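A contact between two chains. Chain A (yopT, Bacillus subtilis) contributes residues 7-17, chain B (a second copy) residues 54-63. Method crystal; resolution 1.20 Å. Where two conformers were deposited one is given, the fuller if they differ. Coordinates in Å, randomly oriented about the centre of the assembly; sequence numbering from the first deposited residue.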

ATOM      1  N   ASN A   7     -13.785   3.273  -3.645  1.00  7.84           N
ATOM      2  CA  ASN A   7     -12.524   2.654  -4.049  1.00  8.41           C
ATOM      3  C   ASN A   7     -11.479   3.761  -4.083  1.00  8.01           C
ATOM      4  O   ASN A   7     -11.741   4.812  -4.684  1.00  9.97           O
ATOM      5  CB  ASN A   7     -12.617   1.969  -5.408  1.00 10.11           C
ATOM      6  CG  ASN A   7     -13.629   0.852  -5.356  1.00 16.28           C
ATOM      7  OD1 ASN A   7     -13.452  -0.190  -4.733  1.00 23.82           O
ATOM      8  ND2 ASN A   7     -14.721   1.052  -6.022  1.00 21.67           N
ATOM      9  N   ILE A   8     -10.356   3.545  -3.441  1.00  7.82           N
ATOM     10  CA  ILE A   8      -9.305   4.525  -3.291  1.00  8.10           C
ATOM     11  C   ILE A   8      -8.010   3.930  -3.859  1.00  7.31           C
ATOM     12  O   ILE A   8      -7.631   2.814  -3.533  1.00  8.81           O
ATOM     13  CB  ILE A   8      -9.133   4.953  -1.830  1.00  8.19           C
ATOM     14  CG1 ILE A   8     -10.471   5.362  -1.149  1.00 11.07           C
ATOM     15  CG2 ILE A   8      -8.136   6.057  -1.717  1.00 12.37           C
ATOM     16  CD1 ILE A   8     -11.123   4.211  -0.363  1.00 14.13           C
ATOM     17  N   ALA A   9      -7.328   4.701  -4.679  1.00  7.76           N
ATOM     18  CA  ALA A   9      -6.009   4.409  -5.207  1.00  8.39           C
ATOM     19  C   ALA A   9      -4.976   4.972  -4.234  1.00  9.48           C
ATOM     20  O   ALA A   9      -4.956   6.169  -3.962  1.00 11.53           O
ATOM     21  CB  ALA A   9      -5.825   5.011  -6.584  1.00 10.68           C
ATOM     22  N   LEU A  10      -4.112   4.083  -3.730  1.00  8.93           N
ATOM     23  CA  LEU A  10      -2.981   4.474  -2.914  1.00  9.36           C
ATOM     24  C   LEU A  10      -1.690   4.242  -3.699  1.00 11.36           C
ATOM     25  O   LEU A  10      -1.456   3.112  -4.158  1.00 15.28           O
ATOM     26  CB  LEU A  10      -2.890   3.665  -1.628  1.00 11.78           C
ATOM     27  CG  LEU A  10      -4.167   3.471  -0.834  1.00 12.18           C
ATOM     28  CD1 LEU A  10      -3.852   2.696   0.446  1.00 14.36           C
ATOM     29  CD2 LEU A  10      -4.849   4.773  -0.536  1.00 14.43           C
ATOM     30  N   ASN A  11      -0.903   5.284  -3.842  1.00  9.76           N
ATOM     31  CA  ASN A  11       0.396   5.170  -4.488  1.00  9.62           C
ATOM     32  C   ASN A  11       1.459   5.306  -3.437  1.00  9.46           C
ATOM     33  O   ASN A  11       1.685   6.366  -2.888  1.00 10.44           O
ATOM     34  CB  ASN A  11       0.521   6.280  -5.537  1.00 13.00           C
ATOM     35  CG  ASN A  11      -0.661   6.261  -6.506  1.00 26.58           C
ATOM     36  OD1 ASN A  11      -1.336   7.273  -6.672  1.00 46.18           O
ATOM     37  ND2 ASN A  11      -0.861   5.097  -7.105  1.00 34.33           N
ATOM     38  N   LEU A  12       2.076   4.187  -3.130  1.00  9.32           N
ATOM     39  CA  LEU A  12       3.070   4.075  -2.108  1.00  8.57           C
ATOM     40  C   LEU A  12       4.463   3.928  -2.724  1.00  8.65           C
ATOM     41  O   LEU A  12       4.611   3.375  -3.787  1.00 10.71           O
ATOM     42  CB  LEU A  12       2.849   2.816  -1.269  1.00  8.55           C
ATOM     43  CG  LEU A  12       1.419   2.607  -0.748  1.00 10.21           C
ATOM     44  CD1 LEU A  12       1.401   1.383   0.167  1.00 13.67           C
ATOM     45  CD2 LEU A  12       0.866   3.815  -0.064  1.00 12.23           C
ATOM     46  N   GLU A  13       5.480   4.387  -2.011  1.00  8.46           N
ATOM     47  CA  GLU A  13       6.852   4.073  -2.309  1.00  9.19           C
ATOM     48  C   GLU A  13       7.450   3.414  -1.060  1.00  9.13           C
ATOM     49  O   GLU A  13       7.355   3.947   0.044  1.00 11.05           O
ATOM     50  CB  GLU A  13       7.659   5.321  -2.709  1.00 10.97           C
ATOM     51  CG  GLU A  13       8.947   4.926  -3.413  1.00 12.59           C
ATOM     52  CD  GLU A  13       8.756   4.535  -4.863  1.00 13.48           C
ATOM     53  OE1 GLU A  13       7.703   4.737  -5.491  1.00 15.02           O
ATOM     54  OE2 GLU A  13       9.740   3.968  -5.418  1.00 14.89           O
ATOM     55  N   ILE A  14       8.037   2.253  -1.224  1.00  9.61           N
ATOM     56  CA  ILE A  14       8.663   1.476  -0.151  1.00  9.89           C
ATOM     57  C   ILE A  14      10.153   1.323  -0.459  1.00 11.04           C
ATOM     58  O   ILE A  14      10.620   1.534  -1.593  1.00 12.36           O
ATOM     59  CB  ILE A  14       8.034   0.107   0.073  1.00 11.50           C
ATOM     60  CG1 ILE A  14       8.136  -0.813  -1.128  1.00 12.53           C
ATOM     61  CG2 ILE A  14       6.553   0.281   0.485  1.00 12.69           C
ATOM     62  CD1 ILE A  14       8.131  -2.293  -0.786  1.00 16.65           C
ATOM     63  N   VAL A  15      10.916   1.005   0.583  1.00 13.39           N
ATOM     64  CA  VAL A  15      12.359   0.830   0.516  1.00 16.96           C
ATOM     65  C   VAL A  15      12.669  -0.580   0.973  1.00 21.34           C
ATOM     66  O   VAL A  15      12.204  -0.963   2.051  1.00 30.01           O
ATOM     67  CB  VAL A  15      13.110   1.976   1.264  1.00 25.04           C
ATOM     68  CG1 VAL A  15      12.895   2.046   2.752  1.00 30.50           C
ATOM     69  CG2 VAL A  15      14.639   1.904   1.005  1.00 31.99           C
ATOM     70  N   LEU A  16      13.405  -1.354   0.155  1.00 19.84           N
ATOM     71  CA  LEU A  16      13.784  -2.736   0.459  1.00 21.35           C
ATOM     72  C   LEU A  16      15.274  -2.895   0.145  1.00 21.05           C
ATOM     73  O   LEU A  16      15.680  -2.625  -1.005  1.00 21.78           O
ATOM     74  CB  LEU A  16      13.125  -3.809  -0.356  1.00 23.81           C
ATOM     75  CG  LEU A  16      11.916  -4.601   0.057  1.00 31.97           C
ATOM     76  CD1 LEU A  16      11.554  -5.529  -1.106  1.00 26.66           C
ATOM     77  CD2 LEU A  16      12.123  -5.361   1.366  1.00 31.09           C
ATOM     78  N   LYS A  17      16.062  -3.301   1.118  1.00 20.14           N
ATOM     79  CA  LYS A  17      17.497  -3.503   1.007  1.00 18.55           C
ATOM     80  C   LYS A  17      17.802  -4.990   0.962  1.00 16.95           C
ATOM     81  O   LYS A  17      17.140  -5.806   1.603  1.00 20.21           O
ATOM     82  CB  LYS A  17      18.281  -2.899   2.188  1.00 22.25           C
ATOM     83  CG  LYS A  17      18.363  -1.377   2.219  1.00 27.07           C
ATOM     84  CD  LYS A  17      18.923  -0.973   3.587  1.00 33.81           C
ATOM     85  CE  LYS A  17      19.516   0.411   3.516  1.00 36.83           C
ATOM     86  NZ  LYS A  17      19.312   1.114   4.818  1.00 48.02           N
TER
ATOM     87  N   ASN B  54       6.138  -7.062   5.905  1.00  8.19           N
ATOM     88  CA  ASN B  54       6.231  -5.684   6.386  1.00  8.73           C
ATOM     89  C   ASN B  54       7.256  -4.901   5.594  1.00  8.78           C
ATOM     90  O   ASN B  54       8.378  -5.411   5.387  1.00 10.63           O
ATOM     91  CB  ASN B  54       6.658  -5.686   7.863  1.00 10.06           C
ATOM     92  CG  ASN B  54       5.671  -6.459   8.728  1.00 11.88           C
ATOM     93  OD1 ASN B  54       4.491  -6.127   8.850  1.00 16.10           O
ATOM     94  ND2 ASN B  54       6.108  -7.536   9.341  1.00 14.69           N
ATOM     95  N   PHE B  55       6.956  -3.694   5.205  1.00  8.07           N
ATOM     96  CA  PHE B  55       7.814  -2.849   4.423  1.00  8.70           C
ATOM     97  C   PHE B  55       7.882  -1.407   4.964  1.00  8.44           C
ATOM     98  O   PHE B  55       6.882  -0.871   5.400  1.00  9.17           O
ATOM     99  CB  PHE B  55       7.364  -2.776   2.979  1.00  9.79           C
ATOM    100  CG  PHE B  55       7.266  -4.164   2.380  1.00 10.59           C
ATOM    101  CD1 PHE B  55       8.414  -4.779   1.900  1.00 11.34           C
ATOM    102  CD2 PHE B  55       6.094  -4.855   2.325  1.00 14.12           C
ATOM    103  CE1 PHE B  55       8.404  -6.059   1.398  1.00 14.46           C
ATOM    104  CE2 PHE B  55       6.041  -6.168   1.805  1.00 14.18           C
ATOM    105  CZ  PHE B  55       7.192  -6.748   1.354  1.00 15.78           C
ATOM    106  N   LYS B  56       9.057  -0.856   4.935  1.00  8.87           N
ATOM    107  CA  LYS B  56       9.270   0.543   5.294  1.00  8.98           C
ATOM    108  C   LYS B  56       8.729   1.436   4.192  1.00  8.91           C
ATOM    109  O   LYS B  56       9.039   1.282   3.021  1.00 10.05           O
ATOM    110  CB  LYS B  56      10.749   0.827   5.473  1.00 11.07           C
ATOM    111  CG  LYS B  56      11.092   2.256   5.851  1.00 16.31           C
ATOM    112  CD  LYS B  56      12.573   2.404   6.102  1.00 25.20           C
ATOM    113  CE  LYS B  56      12.938   3.892   6.311  1.00 39.54           C
ATOM    114  NZ  LYS B  56      14.332   4.016   6.835  1.00 68.65           N
ATOM    115  N   LEU B  57       7.890   2.380   4.596  1.00  8.95           N
ATOM    116  CA  LEU B  57       7.254   3.311   3.678  1.00  9.29           C
ATOM    117  C   LEU B  57       8.076   4.592   3.594  1.00 15.06           C
ATOM    118  O   LEU B  57       8.418   5.134   4.627  1.00 25.69           O
ATOM    119  CB  LEU B  57       5.882   3.578   4.209  1.00 15.05           C
ATOM    120  CG  LEU B  57       4.699   4.031   3.469  1.00 18.48           C
ATOM    121  CD1 LEU B  57       4.526   3.386   2.114  1.00 14.66           C
ATOM    122  CD2 LEU B  57       3.562   3.761   4.457  1.00 20.14           C
ATOM    123  N   SER B  58       8.306   5.052   2.383  0.50 12.47           N
ATOM    124  CA  SER B  58       8.922   6.368   2.296  0.50 13.31           C
ATOM    125  C   SER B  58       7.914   7.452   1.916  0.50 17.60           C
ATOM    126  O   SER B  58       8.044   8.562   2.439  0.50 17.67           O
ATOM    127  CB  SER B  58      10.044   6.326   1.265  0.50 13.25           C
ATOM    128  OG  SER B  58      10.831   5.180   1.426  0.50 11.75           O
ATOM    129  N   ASP B  59       7.010   7.131   1.003  1.00 15.72           N
ATOM    130  CA  ASP B  59       6.114   8.134   0.458  1.00 18.27           C
ATOM    131  C   ASP B  59       4.741   7.552   0.267  1.00 11.19           C
ATOM    132  O   ASP B  59       4.641   6.364   0.037  1.00 10.72           O
ATOM    133  CB  ASP B  59       6.565   8.678  -0.922  1.00 23.05           C
ATOM    134  CG  ASP B  59       5.834   9.908  -1.373  1.00 27.71           C
ATOM    135  OD1 ASP B  59       5.553  10.795  -0.542  1.00 36.97           O
ATOM    136  OD2 ASP B  59       5.502  10.013  -2.568  1.00 51.65           O
HETATM  137  N   MSE B  60       3.742   8.401   0.307  1.00 12.15           N
HETATM  138  CA  MSE B  60       2.407   8.022  -0.061  1.00 10.82           C
HETATM  139  C   MSE B  60       1.606   9.169  -0.650  1.00 11.24           C
HETATM  140  O   MSE B  60       1.736  10.286  -0.173  1.00 13.73           O
HETATM  141  CB  MSE B  60       1.731   7.541   1.229  1.00 18.66           C
HETATM  142  CG  MSE B  60       0.284   7.249   1.100  1.00 20.05           C
HETATM  143 SE   MSE B  60      -0.423   6.579   2.683  1.00 27.28          SE
HETATM  144  CE  MSE B  60       1.151   6.359   3.763  1.00 58.39           C
ATOM    145  N   GLU B  61       0.779   8.848  -1.614  1.00 11.12           N
ATOM    146  CA  GLU B  61      -0.240   9.743  -2.139  1.00 11.12           C
ATOM    147  C   GLU B  61      -1.510   8.920  -2.302  1.00 10.11           C
ATOM    148  O   GLU B  61      -1.441   7.650  -2.393  1.00 10.80           O
ATOM    149  CB  GLU B  61       0.187  10.299  -3.495  1.00 18.28           C
ATOM    150  CG  GLU B  61       1.362  11.271  -3.579  1.00 34.35           C
ATOM    151  CD  GLU B  61       1.422  11.868  -4.989  1.00 47.23           C
ATOM    152  OE1 GLU B  61       1.885  13.001  -5.144  1.00 69.85           O
ATOM    153  OE2 GLU B  61       0.959  11.155  -5.911  1.00 58.27           O
ATOM    154  N   TYR B  62      -2.665   9.516  -2.350  1.00 10.75           N
ATOM    155  CA  TYR B  62      -3.888   8.782  -2.598  1.00  9.60           C
ATOM    156  C   TYR B  62      -4.854   9.654  -3.434  1.00  9.11           C
ATOM    157  O   TYR B  62      -4.738  10.872  -3.430  1.00 10.55           O
ATOM    158  CB  TYR B  62      -4.548   8.297  -1.275  1.00 10.78           C
ATOM    159  CG  TYR B  62      -5.104   9.500  -0.531  1.00 10.70           C
ATOM    160  CD1 TYR B  62      -4.292  10.213   0.294  1.00 12.13           C
ATOM    161  CD2 TYR B  62      -6.428   9.929  -0.650  1.00 12.44           C
ATOM    162  CE1 TYR B  62      -4.774  11.308   0.978  1.00 14.13           C
ATOM    163  CE2 TYR B  62      -6.924  11.024  -0.026  1.00 14.92           C
ATOM    164  CZ  TYR B  62      -6.069  11.720   0.809  1.00 15.50           C
ATOM    165  OH  TYR B  62      -6.550  12.820   1.462  1.00 17.75           O
ATOM    166  N   GLU B  63      -5.854   8.975  -3.988  1.00  9.77           N
ATOM    167  CA  GLU B  63      -6.989   9.650  -4.623  1.00 11.27           C
ATOM    168  C   GLU B  63      -8.183   8.729  -4.620  1.00  9.06           C
ATOM    169  O   GLU B  63      -8.019   7.537  -4.852  1.00  9.92           O
ATOM    170  CB  GLU B  63      -6.676   9.971  -6.079  1.00 19.17           C
ATOM    171  CG  GLU B  63      -7.841  10.232  -6.970  1.00 34.02           C
ATOM    172  CD  GLU B  63      -7.297  10.780  -8.298  1.00 49.57           C
ATOM    173  OE1 GLU B  63      -7.721  11.910  -8.641  1.00 53.82           O
ATOM    174  OE2 GLU B  63      -6.470  10.029  -8.867  1.00 47.52           O
TER
HETATM  175  O   HOH W   1       4.010   7.755  -3.654  1.00 28.27           O
HETATM  176  O   HOH W   2      11.193  -2.458   3.857  1.00 18.06           O

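Main-chain hydrogen bonds join strand 7-17 of chain A to strand 54-63 of chain B in an antiparallel arrangement, so that one sheet runs across the boundary between two copies of yopT. Ala A9 N donates to Glu B63 O (2.9 Å), and Glu B63 N returns a bond to Ala A9 O (2.9 Å). The same reciprocal pair recurs two residues on, where Asn A11 N reaches Glu B61 O at 2.8 Å and Glu B61 N reaches Asn A11 O at 2.9 Å. Glu A13 N then donates to Asp B59 O (3.0 Å), but here the pattern changes. Glu A13 O accepts twice, from Ser B58 N at 2.8 Å and, weakly, from Asp B59 N at 3.3 Å. This shared carbonyl marks a beta bulge: chain B spends an extra residue, Ser B58, whose psi of -40° departs from the extended values around it, and the register moves by one, so that Ile A14 faces Leu B57. Beyond the bulge, Val A15 N still bonds to Lys B56 O (3.1 Å), while water 2 links the neighbouring groups, donating to Val A15 O (2.6 Å) and accepting from Lys B56 N (2.9 Å).

Between the bonded pairs the backbones draw nearer, and CA-H...O contacts fill the gaps. The shortest are Tyr B62 CA to Ala A9 O (3.1 Å) and Ile A14 CA to Lys B56 O (3.2 Å).

Alternation along the strands sorts the side chains onto two faces. Leu A10, Leu A12, Ile A14, Leu B57, Met B60 and Tyr B62 share the apolar one. There Leu A10 CD2 packs on Tyr B62 CB (3.6 Å) and Leu A12 CD2 on CG of Met B60, a selenomethionine (3.7 Å). Leu B57 CD1 lies 3.8 Å from Leu A12 CB and 4.1 Å from Ile A14 CG2, touching two successive residues of this face. Phe B55 extends the apolar contact: its CD1 meets Ile A14 CD1 at 3.7 Å, and Leu A16 CD2 approaches the ring edge, 3.8 Å from Phe B55 CE1.

The other face, with Asn A11, Glu A13, Asp B59 and Glu B61, is more polar. Glu A13 and Asp B59, both acidic, meet through carbon, CB to CB at 4.0 Å, and the end of Glu A13 leads away. The extended Lys B56 lays its aliphatic stem against Val A15, with Lys B56 CD 3.4 Å from Val A15 CG1. Together the stretches bury 810 Å².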